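Local coordinates for protein iron-regulated transcriptional activator AFT2 (Saccharomyces cerevisiae, PDB 4LMG) that activates iron-regulon genes when iron is scarce, its DNA-binding domain recognising the 5'-CACCC-3' iron-responsive element in target promoters, at residues 110-115 and 129-134; 28-33 and 104-109. All coordinates share one frame; numbering follows the deposited sequence.

Contact 1: residues 110-115 and 129-134; sequences DDYKKF and KTFDEL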
ATOM      1  N   ASP A 110     -15.020  -2.280 -11.536  1.00 47.96           N
ATOM      2  CA  ASP A 110     -15.382  -1.133 -10.714  1.00 46.37           C
ATOM      3  C   ASP A 110     -14.602   0.119 -11.102  1.00 41.45           C
ATOM      4  O   ASP A 110     -15.117   1.234 -11.015  1.00 38.83           O
ATOM      5  CB  ASP A 110     -15.161  -1.451  -9.234  1.00 48.72           C
ATOM      6  CG  ASP A 110     -15.336  -0.237  -8.342  1.00 51.01           C
ATOM      7  OD1 ASP A 110     -16.486   0.227  -8.183  1.00 53.48           O
ATOM      8  OD2 ASP A 110     -14.323   0.244  -7.792  1.00 52.13           O
ATOM      9  N   ASP A 111     -13.357  -0.064 -11.530  1.00 39.92           N
ATOM     10  CA  ASP A 111     -12.528   1.075 -11.906  1.00 46.37           C
ATOM     11  C   ASP A 111     -12.993   1.719 -13.209  1.00 36.79           C
ATOM     12  O   ASP A 111     -12.929   2.938 -13.357  1.00 39.36           O
ATOM     13  CB  ASP A 111     -11.048   0.688 -11.972  1.00 55.70           C
ATOM     14  CG  ASP A 111     -10.360   0.807 -10.622  1.00 72.01           C
ATOM     15  OD1 ASP A 111     -10.571   1.830  -9.935  1.00 72.90           O
ATOM     16  OD2 ASP A 111      -9.614  -0.121 -10.243  1.00 81.16           O
ATOM     17  N   TYR A 112     -13.465   0.908 -14.151  1.00 31.36           N
ATOM     18  CA  TYR A 112     -14.014   1.461 -15.382  1.00 31.84           C
ATOM     19  C   TYR A 112     -15.269   2.268 -15.078  1.00 34.51           C
ATOM     20  O   TYR A 112     -15.441   3.383 -15.567  1.00 28.87           O
ATOM     21  CB  TYR A 112     -14.335   0.367 -16.398  1.00 35.66           C
ATOM     22  CG  TYR A 112     -14.936   0.919 -17.673  1.00 42.45           C
ATOM     23  CD1 TYR A 112     -14.140   1.554 -18.617  1.00 37.68           C
ATOM     24  CD2 TYR A 112     -16.299   0.819 -17.924  1.00 40.71           C
ATOM     25  CE1 TYR A 112     -14.681   2.069 -19.780  1.00 35.65           C
ATOM     26  CE2 TYR A 112     -16.852   1.329 -19.087  1.00 41.65           C
ATOM     27  CZ  TYR A 112     -16.036   1.953 -20.011  1.00 44.83           C
ATOM     28  OH  TYR A 112     -16.573   2.465 -21.169  1.00 46.22           O
ATOM     29  N   LYS A 113     -16.145   1.698 -14.260  1.00 36.09           N
ATOM     30  CA  LYS A 113     -17.375   2.377 -13.881  1.00 38.54           C
ATOM     31  C   LYS A 113     -17.063   3.684 -13.165  1.00 34.03           C
ATOM     32  O   LYS A 113     -17.698   4.708 -13.419  1.00 41.36           O
ATOM     33  CB  LYS A 113     -18.244   1.468 -13.013  1.00 42.27           C
ATOM     34  CG  LYS A 113     -18.723   0.220 -13.739  1.00 36.59           C
ATOM     35  CD  LYS A 113     -19.520  -0.691 -12.818  1.00 48.41           C
ATOM     36  CE  LYS A 113     -19.965  -1.949 -13.543  1.00 46.73           C
ATOM     37  NZ  LYS A 113     -20.859  -1.640 -14.694  1.00 46.98           N
ATOM     38  N   LYS A 114     -16.074   3.648 -12.278  1.00 34.31           N
ATOM     39  CA  LYS A 114     -15.628   4.855 -11.596  1.00 29.88           C
ATOM     40  C   LYS A 114     -14.995   5.820 -12.594  1.00 27.49           C
ATOM     41  O   LYS A 114     -15.165   7.034 -12.489  1.00 26.23           O
ATOM     42  CB  LYS A 114     -14.640   4.516 -10.479  1.00 44.64           C
ATOM     43  CG  LYS A 114     -15.284   3.864  -9.266  1.00 54.89           C
ATOM     44  CD  LYS A 114     -14.265   3.586  -8.175  1.00 62.73           C
ATOM     45  CE  LYS A 114     -14.946   3.088  -6.908  1.00 74.82           C
ATOM     46  NZ  LYS A 114     -13.965   2.753  -5.839  1.00 80.72           N
ATOM     47  N   PHE A 115     -14.262   5.271 -13.557  1.00 27.27           N
ATOM     48  CA  PHE A 115     -13.668   6.073 -14.624  1.00 30.35           C
ATOM     49  C   PHE A 115     -14.760   6.772 -15.422  1.00 31.19           C
ATOM     50  O   PHE A 115     -14.654   7.954 -15.744  1.00 31.29           O
ATOM     51  CB  PHE A 115     -12.827   5.187 -15.545  1.00 34.17           C
ATOM     52  CG  PHE A 115     -12.559   5.789 -16.899  1.00 40.46           C
ATOM     53  CD1 PHE A 115     -11.561   6.734 -17.069  1.00 39.05           C
ATOM     54  CD2 PHE A 115     -13.298   5.396 -18.005  1.00 41.23           C
ATOM     55  CE1 PHE A 115     -11.308   7.284 -18.316  1.00 34.47           C
ATOM     56  CE2 PHE A 115     -13.050   5.941 -19.252  1.00 39.00           C
ATOM     57  CZ  PHE A 115     -12.052   6.887 -19.408  1.00 33.57           C
ATOM     58  N   LYS A 129     -19.300  10.304 -25.008  1.00 52.48           N
ATOM     59  CA  LYS A 129     -19.816   9.830 -26.288  1.00 61.34           C
ATOM     60  C   LYS A 129     -18.956   8.694 -26.829  1.00 52.56           C
ATOM     61  O   LYS A 129     -19.468   7.643 -27.217  1.00 47.14           O
ATOM     62  CB  LYS A 129     -19.872  10.972 -27.307  1.00 70.91           C
ATOM     63  CG  LYS A 129     -20.860  12.078 -26.963  1.00 80.99           C
ATOM     64  CD  LYS A 129     -20.874  13.158 -28.039  1.00 85.75           C
ATOM     65  CE  LYS A 129     -21.876  14.255 -27.714  1.00 87.07           C
ATOM     66  NZ  LYS A 129     -21.903  15.311 -28.764  1.00 87.24           N
ATOM     67  N   THR A 130     -17.645   8.912 -26.850  1.00 49.54           N
ATOM     68  CA  THR A 130     -16.709   7.918 -27.362  1.00 42.77           C
ATOM     69  C   THR A 130     -16.870   6.569 -26.673  1.00 42.39           C
ATOM     70  O   THR A 130     -16.965   5.534 -27.332  1.00 40.13           O
ATOM     71  CB  THR A 130     -15.251   8.379 -27.200  1.00 45.80           C
ATOM     72  OG1 THR A 130     -15.013   9.520 -28.035  1.00 52.88           O
ATOM     73  CG2 THR A 130     -14.294   7.261 -27.588  1.00 41.21           C
ATOM     74  N   PHE A 131     -16.903   6.583 -25.344  1.00 37.89           N
ATOM     75  CA  PHE A 131     -16.987   5.344 -24.579  1.00 34.38           C
ATOM     76  C   PHE A 131     -18.380   4.722 -24.606  1.00 36.94           C
ATOM     77  O   PHE A 131     -18.521   3.505 -24.491  1.00 41.50           O
ATOM     78  CB  PHE A 131     -16.491   5.549 -23.147  1.00 27.88           C
ATOM     79  CG  PHE A 131     -15.002   5.688 -23.051  1.00 29.86           C
ATOM     80  CD1 PHE A 131     -14.200   4.568 -22.900  1.00 31.37           C
ATOM     81  CD2 PHE A 131     -14.400   6.930 -23.147  1.00 25.68           C
ATOM     82  CE1 PHE A 131     -12.828   4.688 -22.827  1.00 34.85           C
ATOM     83  CE2 PHE A 131     -13.029   7.057 -23.074  1.00 34.59           C
ATOM     84  CZ  PHE A 131     -12.241   5.935 -22.913  1.00 37.33           C
ATOM     85  N   ASP A 132     -19.403   5.554 -24.769  1.00 39.70           N
ATOM     86  CA  ASP A 132     -20.756   5.045 -24.960  1.00 50.22           C
ATOM     87  C   ASP A 132     -20.811   4.142 -26.188  1.00 52.00           C
ATOM     88  O   ASP A 132     -21.402   3.064 -26.151  1.00 51.60           O
ATOM     89  CB  ASP A 132     -21.760   6.190 -25.105  1.00 49.02           C
ATOM     90  CG  ASP A 132     -22.201   6.749 -23.769  1.00 53.97           C
ATOM     91  OD1 ASP A 132     -21.960   6.084 -22.739  1.00 57.26           O
ATOM     92  OD2 ASP A 132     -22.799   7.845 -23.749  1.00 52.97           O
ATOM     93  N   GLU A 133     -20.185   4.591 -27.271  1.00 55.45           N
ATOM     94  CA  GLU A 133     -20.145   3.824 -28.511  1.00 55.10           C
ATOM     95  C   GLU A 133     -19.299   2.563 -28.362  1.00 50.07           C
ATOM     96  O   GLU A 133     -19.646   1.510 -28.895  1.00 51.02           O
ATOM     97  CB  GLU A 133     -19.610   4.685 -29.657  1.00 62.09           C
ATOM     98  CG  GLU A 133     -20.498   5.868 -30.004  1.00 77.43           C
ATOM     99  CD  GLU A 133     -19.881   6.772 -31.052  1.00 90.78           C
ATOM    100  OE1 GLU A 133     -18.683   6.595 -31.362  1.00 91.85           O
ATOM    101  OE2 GLU A 133     -20.595   7.659 -31.568  1.00 97.49           O
ATOM    102  N   LEU A 134     -18.190   2.676 -27.639  1.00 41.26           N
ATOM    103  CA  LEU A 134     -17.327   1.527 -27.392  1.00 42.93           C
ATOM    104  C   LEU A 134     -18.062   0.450 -26.601  1.00 45.34           C
ATOM    105  O   LEU A 134     -17.904  -0.741 -26.863  1.00 48.84           O
ATOM    106  CB  LEU A 134     -16.055   1.953 -26.658  1.00 44.43           C
ATOM    107  CG  LEU A 134     -15.086   2.817 -27.469  1.00 45.89           C
ATOM    108  CD1 LEU A 134     -13.873   3.209 -26.640  1.00 39.10           C
ATOM    109  CD2 LEU A 134     -14.658   2.091 -28.734  1.00 51.94           C
TER

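Contact 2: residues 28-33 and 104-109; sequences IFYPQG and DLITKT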
ATOM      1  N   ILE A  28      -6.975   6.865 -23.087  1.00 30.72           N
ATOM      2  CA  ILE A  28      -6.235   6.402 -24.254  1.00 27.77           C
ATOM      3  C   ILE A  28      -6.157   4.881 -24.341  1.00 26.13           C
ATOM      4  O   ILE A  28      -6.296   4.305 -25.421  1.00 26.71           O
ATOM      5  CB  ILE A  28      -4.798   6.961 -24.266  1.00 31.58           C
ATOM      6  CG1 ILE A  28      -4.820   8.489 -24.307  1.00 33.83           C
ATOM      7  CG2 ILE A  28      -4.023   6.409 -25.450  1.00 29.27           C
ATOM      8  CD1 ILE A  28      -3.448   9.112 -24.284  1.00 39.93           C
ATOM      9  N   PHE A  29      -5.939   4.227 -23.207  1.00 24.32           N
ATOM     10  CA  PHE A  29      -5.667   2.793 -23.228  1.00 29.59           C
ATOM     11  C   PHE A  29      -6.878   1.887 -23.015  1.00 28.79           C
ATOM     12  O   PHE A  29      -6.891   0.748 -23.484  1.00 26.95           O
ATOM     13  CB  PHE A  29      -4.521   2.449 -22.276  1.00 25.32           C
ATOM     14  CG  PHE A  29      -3.177   2.820 -22.821  1.00 24.89           C
ATOM     15  CD1 PHE A  29      -2.481   1.938 -23.633  1.00 22.54           C
ATOM     16  CD2 PHE A  29      -2.627   4.064 -22.560  1.00 28.99           C
ATOM     17  CE1 PHE A  29      -1.247   2.282 -24.154  1.00 24.72           C
ATOM     18  CE2 PHE A  29      -1.394   4.413 -23.082  1.00 22.55           C
ATOM     19  CZ  PHE A  29      -0.705   3.520 -23.877  1.00 18.33           C
ATOM     20  N   TYR A  30      -7.893   2.389 -22.322  1.00 28.63           N
ATOM     21  CA  TYR A  30      -9.128   1.631 -22.151  1.00 31.31           C
ATOM     22  C   TYR A  30      -9.693   1.150 -23.492  1.00 29.25           C
ATOM     23  O   TYR A  30     -10.047  -0.017 -23.630  1.00 28.10           O
ATOM     24  CB  TYR A  30     -10.175   2.447 -21.389  1.00 29.59           C
ATOM     25  CG  TYR A  30     -10.256   2.129 -19.913  1.00 26.65           C
ATOM     26  CD1 TYR A  30      -9.867   0.887 -19.427  1.00 29.27           C
ATOM     27  CD2 TYR A  30     -10.730   3.068 -19.009  1.00 27.29           C
ATOM     28  CE1 TYR A  30      -9.946   0.593 -18.079  1.00 25.74           C
ATOM     29  CE2 TYR A  30     -10.811   2.784 -17.661  1.00 36.11           C
ATOM     30  CZ  TYR A  30     -10.419   1.546 -17.200  1.00 36.48           C
ATOM     31  OH  TYR A  30     -10.503   1.263 -15.855  1.00 30.85           O
ATOM     32  N   PRO A  31      -9.776   2.049 -24.488  1.00 28.95           N
ATOM     33  CA  PRO A  31     -10.294   1.615 -25.790  1.00 33.70           C
ATOM     34  C   PRO A  31      -9.443   0.512 -26.415  1.00 31.45           C
ATOM     35  O   PRO A  31      -9.920  -0.184 -27.307  1.00 26.25           O
ATOM     36  CB  PRO A  31     -10.216   2.888 -26.639  1.00 30.27           C
ATOM     37  CG  PRO A  31     -10.282   4.001 -25.650  1.00 35.08           C
ATOM     38  CD  PRO A  31      -9.523   3.500 -24.453  1.00 30.06           C
ATOM     39  N   GLN A  32      -8.209   0.352 -25.947  1.00 32.06           N
ATOM     40  CA  GLN A  32      -7.310  -0.662 -26.492  1.00 31.90           C
ATOM     41  C   GLN A  32      -7.385  -1.976 -25.712  1.00 30.56           C
ATOM     42  O   GLN A  32      -6.572  -2.878 -25.918  1.00 31.74           O
ATOM     43  CB  GLN A  32      -5.872  -0.145 -26.490  1.00 28.27           C
ATOM     44  CG  GLN A  32      -5.683   1.177 -27.213  1.00 37.79           C
ATOM     45  CD  GLN A  32      -5.768   1.038 -28.719  1.00 45.25           C
ATOM     46  OE1 GLN A  32      -5.049   0.240 -29.321  1.00 47.96           O
ATOM     47  NE2 GLN A  32      -6.651   1.815 -29.337  1.00 47.31           N
ATOM     48  N   GLY A  33      -8.357  -2.080 -24.813  1.00 28.94           N
ATOM     49  CA  GLY A  33      -8.494  -3.268 -23.989  1.00 33.48           C
ATOM     50  C   GLY A  33      -7.380  -3.365 -22.964  1.00 28.73           C
ATOM     51  O   GLY A  33      -7.015  -4.453 -22.517  1.00 24.99           O
ATOM     52  N   ASP A 104     -14.547  -5.665 -23.420  1.00 44.72           N
ATOM     53  CA  ASP A 104     -15.814  -6.121 -22.858  1.00 47.84           C
ATOM     54  C   ASP A 104     -15.690  -6.491 -21.379  1.00 49.82           C
ATOM     55  O   ASP A 104     -16.553  -6.148 -20.573  1.00 56.52           O
ATOM     56  CB  ASP A 104     -16.386  -7.289 -23.668  1.00 58.94           C
ATOM     57  CG  ASP A 104     -15.348  -8.350 -23.983  1.00 65.84           C
ATOM     58  OD1 ASP A 104     -15.421  -8.943 -25.080  1.00 73.62           O
ATOM     59  OD2 ASP A 104     -14.464  -8.597 -23.138  1.00 61.44           O
ATOM     60  N   LEU A 105     -14.611  -7.184 -21.028  1.00 42.19           N
ATOM     61  CA  LEU A 105     -14.381  -7.583 -19.646  1.00 46.42           C
ATOM     62  C   LEU A 105     -14.078  -6.363 -18.787  1.00 51.34           C
ATOM     63  O   LEU A 105     -14.482  -6.288 -17.626  1.00 54.82           O
ATOM     64  CB  LEU A 105     -13.228  -8.582 -19.566  1.00 52.90           C
ATOM     65  CG  LEU A 105     -13.394  -9.865 -20.382  1.00 64.72           C
ATOM     66  CD1 LEU A 105     -12.146 -10.728 -20.286  1.00 67.08           C
ATOM     67  CD2 LEU A 105     -14.623 -10.639 -19.925  1.00 67.69           C
ATOM     68  N   ILE A 106     -13.365  -5.407 -19.372  1.00 39.47           N
ATOM     69  CA  ILE A 106     -13.011  -4.174 -18.682  1.00 29.32           C
ATOM     70  C   ILE A 106     -14.239  -3.389 -18.224  1.00 33.07           C
ATOM     71  O   ILE A 106     -14.260  -2.843 -17.121  1.00 38.00           O
ATOM     72  CB  ILE A 106     -12.130  -3.272 -19.571  1.00 32.58           C
ATOM     73  CG1 ILE A 106     -10.702  -3.818 -19.630  1.00 38.69           C
ATOM     74  CG2 ILE A 106     -12.126  -1.848 -19.047  1.00 36.94           C
ATOM     75  CD1 ILE A 106      -9.733  -2.928 -20.382  1.00 39.14           C
ATOM     76  N   THR A 107     -15.266  -3.345 -19.070  1.00 29.03           N
ATOM     77  CA  THR A 107     -16.459  -2.553 -18.783  1.00 36.21           C
ATOM     78  C   THR A 107     -17.224  -3.046 -17.556  1.00 45.64           C
ATOM     79  O   THR A 107     -18.110  -2.356 -17.053  1.00 46.70           O
ATOM     80  CB  THR A 107     -17.428  -2.535 -19.979  1.00 36.67           C
ATOM     81  OG1 THR A 107     -18.026  -3.830 -20.133  1.00 40.97           O
ATOM     82  CG2 THR A 107     -16.697  -2.158 -21.253  1.00 33.18           C
ATOM     83  N   LYS A 108     -16.885  -4.240 -17.084  1.00 48.28           N
ATOM     84  CA  LYS A 108     -17.595  -4.839 -15.958  1.00 58.26           C
ATOM     85  C   LYS A 108     -16.868  -4.593 -14.639  1.00 56.13           C
ATOM     86  O   LYS A 108     -17.326  -5.021 -13.579  1.00 58.62           O
ATOM     87  CB  LYS A 108     -17.790  -6.339 -16.188  1.00 56.04           C
ATOM     88  CG  LYS A 108     -18.536  -6.667 -17.473  1.00 64.43           C
ATOM     89  CD  LYS A 108     -18.701  -8.165 -17.662  1.00 74.42           C
ATOM     90  CE  LYS A 108     -19.450  -8.475 -18.951  1.00 80.36           C
ATOM     91  NZ  LYS A 108     -19.643  -9.939 -19.152  1.00 81.08           N
ATOM     92  N   THR A 109     -15.740  -3.896 -14.714  1.00 43.19           N
ATOM     93  CA  THR A 109     -14.924  -3.633 -13.536  1.00 41.78           C
ATOM     94  C   THR A 109     -15.379  -2.375 -12.812  1.00 44.22           C
ATOM     95  O   THR A 109     -16.031  -1.509 -13.398  1.00 43.25           O
ATOM     96  CB  THR A 109     -13.441  -3.464 -13.906  1.00 49.04           C
ATOM     97  OG1 THR A 109     -13.269  -2.247 -14.644  1.00 40.48           O
ATOM     98  CG2 THR A 109     -12.960  -4.643 -14.742  1.00 56.65           C
TER
HETATM   99  O   HOH W   1     -10.828  -1.318 -15.038  1.00 34.38           O

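Contact 1: residues 110-115 and 129-134
The ring of Phe131 takes the edge of Phe115 on one of its faces, in a T-shaped pair whose centroids lie 5.0 Å apart with the planes turned 73° against each other. The outer rim of Phe115 does the touching: its CE2 stands almost over the centre of the Phe131 ring, and its CZ comes to 3.6 Å from Phe131 CZ. Tyr112 meets the same phenylalanine nearer its root. Tyr112 OH lies 3.6 Å from Phe131 CD1 and 3.7 Å from Phe131 CB, an oblique approach, while on the tyrosine side Phe131 CD1 sits at the ring edge close to its plane. Tyr112 reaches this far because its CG is anti to the backbone N (chi1 179°), which sends the phenol across to the other helix although its CB does not aim there. No hydrogen bond joins the two segments; the phenol oxygen is instead bonded to Glu135, one turn further along the partner helix from Phe131. Tyr30 extends the cluster, pairing edge-to-face with both Phe115 and Tyr112. The contact thus joins helix 110-121 to helix 125-139 as a buried, mostly aromatic helix-helix interface, with Gln26 and Lys27 of helix 21-29 touching Phe115 and Phe103 of helix 103-106 meeting Leu134.

Contact 2: residues 28-33 and 104-109
A Schellman motif ends helix 21-29, and the turn it makes packs against Ile106, which also begins the turn leading into helix 110-121. Gly33 is the C-prime residue of the motif: its phi is positive (71°), its N bonds to Tyr30 O at 2.9 Å, and Ile34 N reaches back to Phe29 O. Ile106 fills the contact with two branches. Ile106 CG2, set anti to the backbone N, meets the CD1-CE1 side of the Tyr30 ring obliquely, 3.4 Å from Tyr30 CE1 and 3.6 Å from Tyr30 CD1. The other branch, extended through CG1 (chi2 -175°), carries Ile106 CD1 against the backbone of Gly33, 3.5 Å from Gly33 C.

The opposing segment has an order of its own, a type I beta turn from Ile106 to Thr109 followed by helix 110-121, with Thr109 at its N-cap position. Ile106 O accepts both Thr109 N and Thr109 OG1; the hydroxyl bond is 2.7 Å long and lies in the carbonyl plane. Thr109 OG1 also caps Tyr112 N, so one side chain ties the turn to the first turn of the helix that follows. A water bridges the segments beyond the isoleucine, donating to Thr109 OG1 at 2.6 Å and hydrogen-bonded to Tyr30 OH at 2.7 Å. Through it the phenol end of Tyr30 is linked to the capping threonine. A second threonine, Thr107, turns its OG1 back to Asp104 O, tilted out of the carbonyl plane. The zinc ion held by Cys50, Cys73, His97 and His99 lies near Gly33 but outside the contact.

The centres of contacts 1 and 2 are 8 Å apart, on the same side of the chain's centre, and the two touch directly. In sequence they run in series: contact 2 brings the end of helix 21-29 together with helix 103-106 and its following turn, and contact 1 then opens at the next residue and pairs helix 110-121 with helix 125-139. Tyr112 and Tyr30 both bridge the two: Tyr112 CB lies 3.3 Å from Ile106 O, and Tyr30 CE2 3.6 Å from Phe115 CG. Together they join the last two helices of this WRKY-GCM1 DNA-binding fragment to helix 21-29, which lies between strands 7-8 and 36-42 of the antiparallel sheet and carries DNA-binding Lys22.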